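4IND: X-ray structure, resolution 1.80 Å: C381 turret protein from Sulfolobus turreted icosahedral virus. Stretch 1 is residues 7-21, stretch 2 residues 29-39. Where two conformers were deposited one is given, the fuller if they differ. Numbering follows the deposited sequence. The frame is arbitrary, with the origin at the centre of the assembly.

Stretch 1 7-21: GQSFPANAKVKYYYK
Stretch 2 29-39: DAFVNSIFVGS

This is a mixed contact between two stretches of one chain, burying 817 Å² in total, in which direct hydrogen bonds cluster at N33 while apolar packing, partly aromatic, and bridging waters make up much of the remainder.

The register follows from the nearest CA atoms: Q8 CA lies 6.9 Å from G38 CA, F10 CA 5.5 Å from V37 CA, and A12 CA 3.7 Å from S34 CA. One stretch therefore ascends in number as the other descends, and they converge toward A12. Strands 9-11 and 36-37 share no direct hydrogen bond; water 3 lies between them, and water 2 joins S9 O to G38 N just beyond the second strand. Water 2 donates to S9 O (2.9 Å) and accepts from G38 N (2.9 Å). Water 3 lies 2.8 Å from both P11 O and F36 O and accepts a weak bond from S34 N at 2.9 Å. Direct pairing of P11 O with S34 N fails on angle, at 3.4 Å.

Stretch 2 begins in a helix ending at F31; V32 (phi/psi -89/13) is the first residue to leave helical values. N33 (-129/34) then presents two acceptors. Its backbone takes the shortest and straightest of the three direct bonds, A14 N to N33 O at 2.8 Å and 165°. Its side chain, chi1 t and chi2 17°, brings OD1 within 3.2 Å of N13 N, at 147°; N13 ND2, with chi1 m, adds a weak bond to N33 OD1 at 3.4 Å. A12 (-141/36) packs closely here, with A12 CA 3.4 Å from N33 O.

The CA-to-CB bond of F10 (chi1 p, chi2 107°) points toward stretch 2, and its ring receives V37 CG2 over one face, 3.6 Å from the centroid and 13° off the normal, a CH-pi contact; V37 chi1 is t. S34 O lies at the ring edge, 3.8 Å from F10 CE1. Farther out, Q8 (m, t, chi3 75°) sets OE1 3.6 Å from G38 CA. The phi/psi of G38, 115/-172, would jam a CB against the preceding carbonyl, which calls for glycine.

Y20 (m, chi2 -98°) presents a face to the edge of F31 (t, chi2 74°), with centroids 5.2 Å apart and planes at 67°. At the edge of the Y20 ring, Y20 CE1 is 4.4 Å from A30 CB. K17 N donates to Y20 OH at 2.9 Å and 170°, anchoring the hydroxyl. Water 4 joins Y20 OH (2.6 Å), K15 O (2.7 Å) and S34 OG (2.8 Å), while S34 OG, at chi1 p, donates to A30 O at 2.7 Å. Nearby, V16 (t) packs CG2 3.5 Å from I35 CG2 (p, t).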

# COMPACT_ATOMS: atom_id res chain seq x y z
N GLY A 7 -9.17 -24.55 -40.61
CA GLY A 7 -9.62 -23.25 -40.15
C GLY A 7 -11.07 -23.00 -40.52
O GLY A 7 -11.54 -23.50 -41.55
N GLN A 8 -11.78 -22.25 -39.69
CA GLN A 8 -13.18 -21.87 -39.95
C GLN A 8 -13.34 -20.37 -39.84
O GLN A 8 -12.53 -19.71 -39.21
CB GLN A 8 -14.10 -22.50 -38.91
CG GLN A 8 -14.05 -24.00 -38.85
CD GLN A 8 -14.93 -24.53 -37.75
OE1 GLN A 8 -16.15 -24.55 -37.89
NE2 GLN A 8 -14.33 -24.93 -36.65
N SER A 9 -14.41 -19.83 -40.43
CA SER A 9 -14.75 -18.44 -40.22
C SER A 9 -15.67 -18.31 -39.01
O SER A 9 -16.36 -19.25 -38.64
CB SER A 9 -15.42 -17.86 -41.47
OG SER A 9 -16.70 -18.43 -41.63
N PHE A 10 -15.65 -17.16 -38.35
CA PHE A 10 -16.56 -16.94 -37.23
C PHE A 10 -16.93 -15.47 -37.10
O PHE A 10 -16.09 -14.59 -37.34
CB PHE A 10 -15.98 -17.49 -35.90
CG PHE A 10 -14.74 -16.77 -35.41
CD1 PHE A 10 -14.81 -15.92 -34.32
CD2 PHE A 10 -13.51 -16.96 -36.03
CE1 PHE A 10 -13.66 -15.25 -33.85
CE2 PHE A 10 -12.37 -16.31 -35.58
CZ PHE A 10 -12.44 -15.46 -34.47
N PRO A 11 -18.19 -15.21 -36.72
CA PRO A 11 -18.65 -13.83 -36.53
C PRO A 11 -18.13 -13.33 -35.19
O PRO A 11 -18.12 -14.09 -34.19
CB PRO A 11 -20.17 -13.98 -36.47
CG PRO A 11 -20.38 -15.35 -35.89
CD PRO A 11 -19.26 -16.19 -36.46
N ALA A 12 -17.68 -12.08 -35.14
CA ALA A 12 -17.08 -11.59 -33.89
C ALA A 12 -17.45 -10.15 -33.56
O ALA A 12 -16.64 -9.40 -33.02
CB ALA A 12 -15.56 -11.79 -33.93
N ASN A 13 -18.68 -9.76 -33.87
CA ASN A 13 -19.09 -8.38 -33.64
C ASN A 13 -19.30 -7.91 -32.21
O ASN A 13 -19.13 -6.72 -31.92
CB ASN A 13 -20.35 -8.10 -34.45
CG ASN A 13 -20.13 -8.38 -35.90
OD1 ASN A 13 -19.42 -7.62 -36.56
ND2 ASN A 13 -20.62 -9.53 -36.38
N ALA A 14 -19.65 -8.83 -31.32
CA ALA A 14 -20.14 -8.46 -30.00
C ALA A 14 -18.97 -8.20 -29.05
O ALA A 14 -17.92 -8.82 -29.16
CB ALA A 14 -21.06 -9.55 -29.43
N LYS A 15 -19.18 -7.26 -28.13
CA LYS A 15 -18.21 -6.94 -27.10
C LYS A 15 -17.91 -8.18 -26.23
O LYS A 15 -18.82 -8.97 -25.90
CB LYS A 15 -18.76 -5.78 -26.26
CG LYS A 15 -17.83 -5.24 -25.21
CD LYS A 15 -18.38 -3.94 -24.60
CE LYS A 15 -18.71 -2.91 -25.68
NZ LYS A 15 -18.79 -1.49 -25.16
N VAL A 16 -16.64 -8.37 -25.86
CA VAL A 16 -16.27 -9.55 -25.03
C VAL A 16 -16.65 -9.24 -23.59
O VAL A 16 -16.61 -8.09 -23.18
CB VAL A 16 -14.75 -9.88 -25.14
CG1 VAL A 16 -14.33 -10.91 -24.09
CG2 VAL A 16 -14.44 -10.40 -26.53
N LYS A 17 -17.02 -10.27 -22.84
CA LYS A 17 -17.36 -10.15 -21.43
C LYS A 17 -16.24 -10.82 -20.64
O LYS A 17 -15.54 -11.67 -21.19
CB LYS A 17 -18.66 -10.90 -21.13
CG LYS A 17 -19.89 -10.45 -21.92
CD LYS A 17 -21.12 -11.23 -21.43
CE LYS A 17 -22.37 -10.88 -22.22
NZ LYS A 17 -22.81 -9.47 -22.05
N TYR A 18 -16.10 -10.47 -19.37
CA TYR A 18 -15.11 -11.13 -18.50
C TYR A 18 -15.65 -12.35 -17.80
O TYR A 18 -14.91 -13.10 -17.15
CB TYR A 18 -14.51 -10.14 -17.52
CG TYR A 18 -13.69 -9.07 -18.20
CD1 TYR A 18 -12.32 -9.23 -18.39
CD2 TYR A 18 -14.28 -7.91 -18.69
CE1 TYR A 18 -11.56 -8.25 -19.01
CE2 TYR A 18 -13.53 -6.94 -19.32
CZ TYR A 18 -12.17 -7.11 -19.48
OH TYR A 18 -11.41 -6.15 -20.10
N TYR A 19 -16.95 -12.57 -17.92
CA TYR A 19 -17.57 -13.75 -17.37
C TYR A 19 -18.79 -14.13 -18.20
O TYR A 19 -19.60 -13.26 -18.55
CB TYR A 19 -18.00 -13.53 -15.93
CG TYR A 19 -18.74 -14.75 -15.42
CD1 TYR A 19 -18.05 -15.88 -15.01
CD2 TYR A 19 -20.13 -14.78 -15.37
CE1 TYR A 19 -18.73 -17.01 -14.55
CE2 TYR A 19 -20.81 -15.90 -14.92
CZ TYR A 19 -20.10 -17.01 -14.51
OH TYR A 19 -20.78 -18.15 -14.08
N TYR A 20 -18.91 -15.42 -18.53
CA TYR A 20 -20.04 -15.96 -19.26
C TYR A 20 -20.58 -17.16 -18.51
O TYR A 20 -19.82 -18.04 -18.12
CB TYR A 20 -19.60 -16.49 -20.64
CG TYR A 20 -19.02 -15.47 -21.60
CD1 TYR A 20 -19.82 -14.90 -22.60
CD2 TYR A 20 -17.69 -15.12 -21.53
CE1 TYR A 20 -19.29 -13.97 -23.49
CE2 TYR A 20 -17.14 -14.19 -22.40
CZ TYR A 20 -17.95 -13.64 -23.40
OH TYR A 20 -17.40 -12.73 -24.25
N LYS A 21 -21.89 -17.20 -18.30
CA LYS A 21 -22.51 -18.46 -17.92
C LYS A 21 -23.34 -18.85 -19.12
O LYS A 21 -24.31 -18.18 -19.45
CB LYS A 21 -23.40 -18.31 -16.68
CG LYS A 21 -23.87 -19.69 -16.20
CD LYS A 21 -24.49 -19.65 -14.82
CE LYS A 21 -24.81 -21.07 -14.33
NZ LYS A 21 -25.28 -21.08 -12.90
N ASP A 29 -25.44 -15.96 -26.57
CA ASP A 29 -25.56 -15.18 -27.81
C ASP A 29 -24.33 -14.30 -28.05
O ASP A 29 -23.85 -14.18 -29.17
CB ASP A 29 -26.81 -14.30 -27.80
CG ASP A 29 -28.10 -15.10 -27.87
OD1 ASP A 29 -28.06 -16.33 -28.13
OD2 ASP A 29 -29.16 -14.47 -27.66
N ALA A 30 -23.81 -13.69 -26.98
CA ALA A 30 -22.63 -12.85 -27.12
C ALA A 30 -21.40 -13.72 -27.42
O ALA A 30 -20.63 -13.42 -28.32
CB ALA A 30 -22.41 -12.04 -25.86
N PHE A 31 -21.25 -14.81 -26.66
CA PHE A 31 -20.14 -15.75 -26.77
C PHE A 31 -19.92 -16.23 -28.20
O PHE A 31 -18.80 -16.24 -28.71
CB PHE A 31 -20.41 -16.94 -25.82
CG PHE A 31 -19.25 -17.90 -25.65
CD1 PHE A 31 -18.15 -17.54 -24.90
CD2 PHE A 31 -19.33 -19.20 -26.17
CE1 PHE A 31 -17.09 -18.46 -24.70
CE2 PHE A 31 -18.30 -20.11 -25.99
CZ PHE A 31 -17.17 -19.75 -25.26
N VAL A 32 -21.00 -16.61 -28.87
CA VAL A 32 -20.91 -17.14 -30.23
C VAL A 32 -20.99 -16.04 -31.32
O VAL A 32 -21.17 -16.32 -32.49
CB VAL A 32 -21.94 -18.26 -30.45
CG1 VAL A 32 -21.79 -19.32 -29.37
CG2 VAL A 32 -23.39 -17.69 -30.49
N ASN A 33 -20.87 -14.78 -30.90
CA ASN A 33 -20.71 -13.66 -31.84
C ASN A 33 -19.50 -12.83 -31.39
O ASN A 33 -19.47 -11.60 -31.53
CB ASN A 33 -21.97 -12.80 -31.87
CG ASN A 33 -21.95 -11.73 -32.97
OD1 ASN A 33 -21.15 -11.79 -33.92
ND2 ASN A 33 -22.83 -10.75 -32.85
N SER A 34 -18.50 -13.50 -30.83
CA SER A 34 -17.31 -12.76 -30.39
C SER A 34 -16.08 -13.63 -30.32
O SER A 34 -15.07 -13.32 -30.96
CB SER A 34 -17.56 -12.09 -29.03
OG SER A 34 -18.01 -13.04 -28.09
N ILE A 35 -16.15 -14.71 -29.55
CA ILE A 35 -14.94 -15.49 -29.27
C ILE A 35 -15.03 -17.00 -29.52
O ILE A 35 -14.04 -17.71 -29.42
CB ILE A 35 -14.44 -15.24 -27.84
CG1 ILE A 35 -15.44 -15.73 -26.79
CG2 ILE A 35 -14.15 -13.75 -27.63
CD1 ILE A 35 -14.94 -15.59 -25.34
N PHE A 36 -16.22 -17.49 -29.86
CA PHE A 36 -16.39 -18.92 -30.12
C PHE A 36 -16.33 -19.25 -31.61
O PHE A 36 -16.99 -18.60 -32.41
CB PHE A 36 -17.69 -19.44 -29.48
CG PHE A 36 -17.88 -20.94 -29.62
CD1 PHE A 36 -17.22 -21.82 -28.78
CD2 PHE A 36 -18.75 -21.45 -30.58
CE1 PHE A 36 -17.40 -23.19 -28.90
CE2 PHE A 36 -18.94 -22.81 -30.72
CZ PHE A 36 -18.27 -23.69 -29.87
N VAL A 37 -15.53 -20.26 -31.96
CA VAL A 37 -15.34 -20.67 -33.34
C VAL A 37 -15.90 -22.07 -33.48
O VAL A 37 -15.52 -22.97 -32.73
CB VAL A 37 -13.83 -20.67 -33.73
CG1 VAL A 37 -13.64 -21.04 -35.20
CG2 VAL A 37 -13.19 -19.33 -33.39
N GLY A 38 -16.81 -22.25 -34.43
CA GLY A 38 -17.40 -23.55 -34.69
C GLY A 38 -18.89 -23.58 -34.40
O GLY A 38 -19.50 -22.56 -34.13
N SER A 39 -19.48 -24.77 -34.46
CA SER A 39 -20.89 -24.96 -34.19
C SER A 39 -21.10 -25.46 -32.77
O SER A 39 -20.16 -25.88 -32.09
CB SER A 39 -21.49 -25.95 -35.19
OG SER A 39 -21.44 -25.44 -36.51
O HOH W 1 -17.97 -26.51 -36.80
O HOH W 2 -17.83 -20.47 -36.43
O HOH W 3 -18.05 -15.99 -32.18
O HOH W 4 -19.06 -11.61 -25.90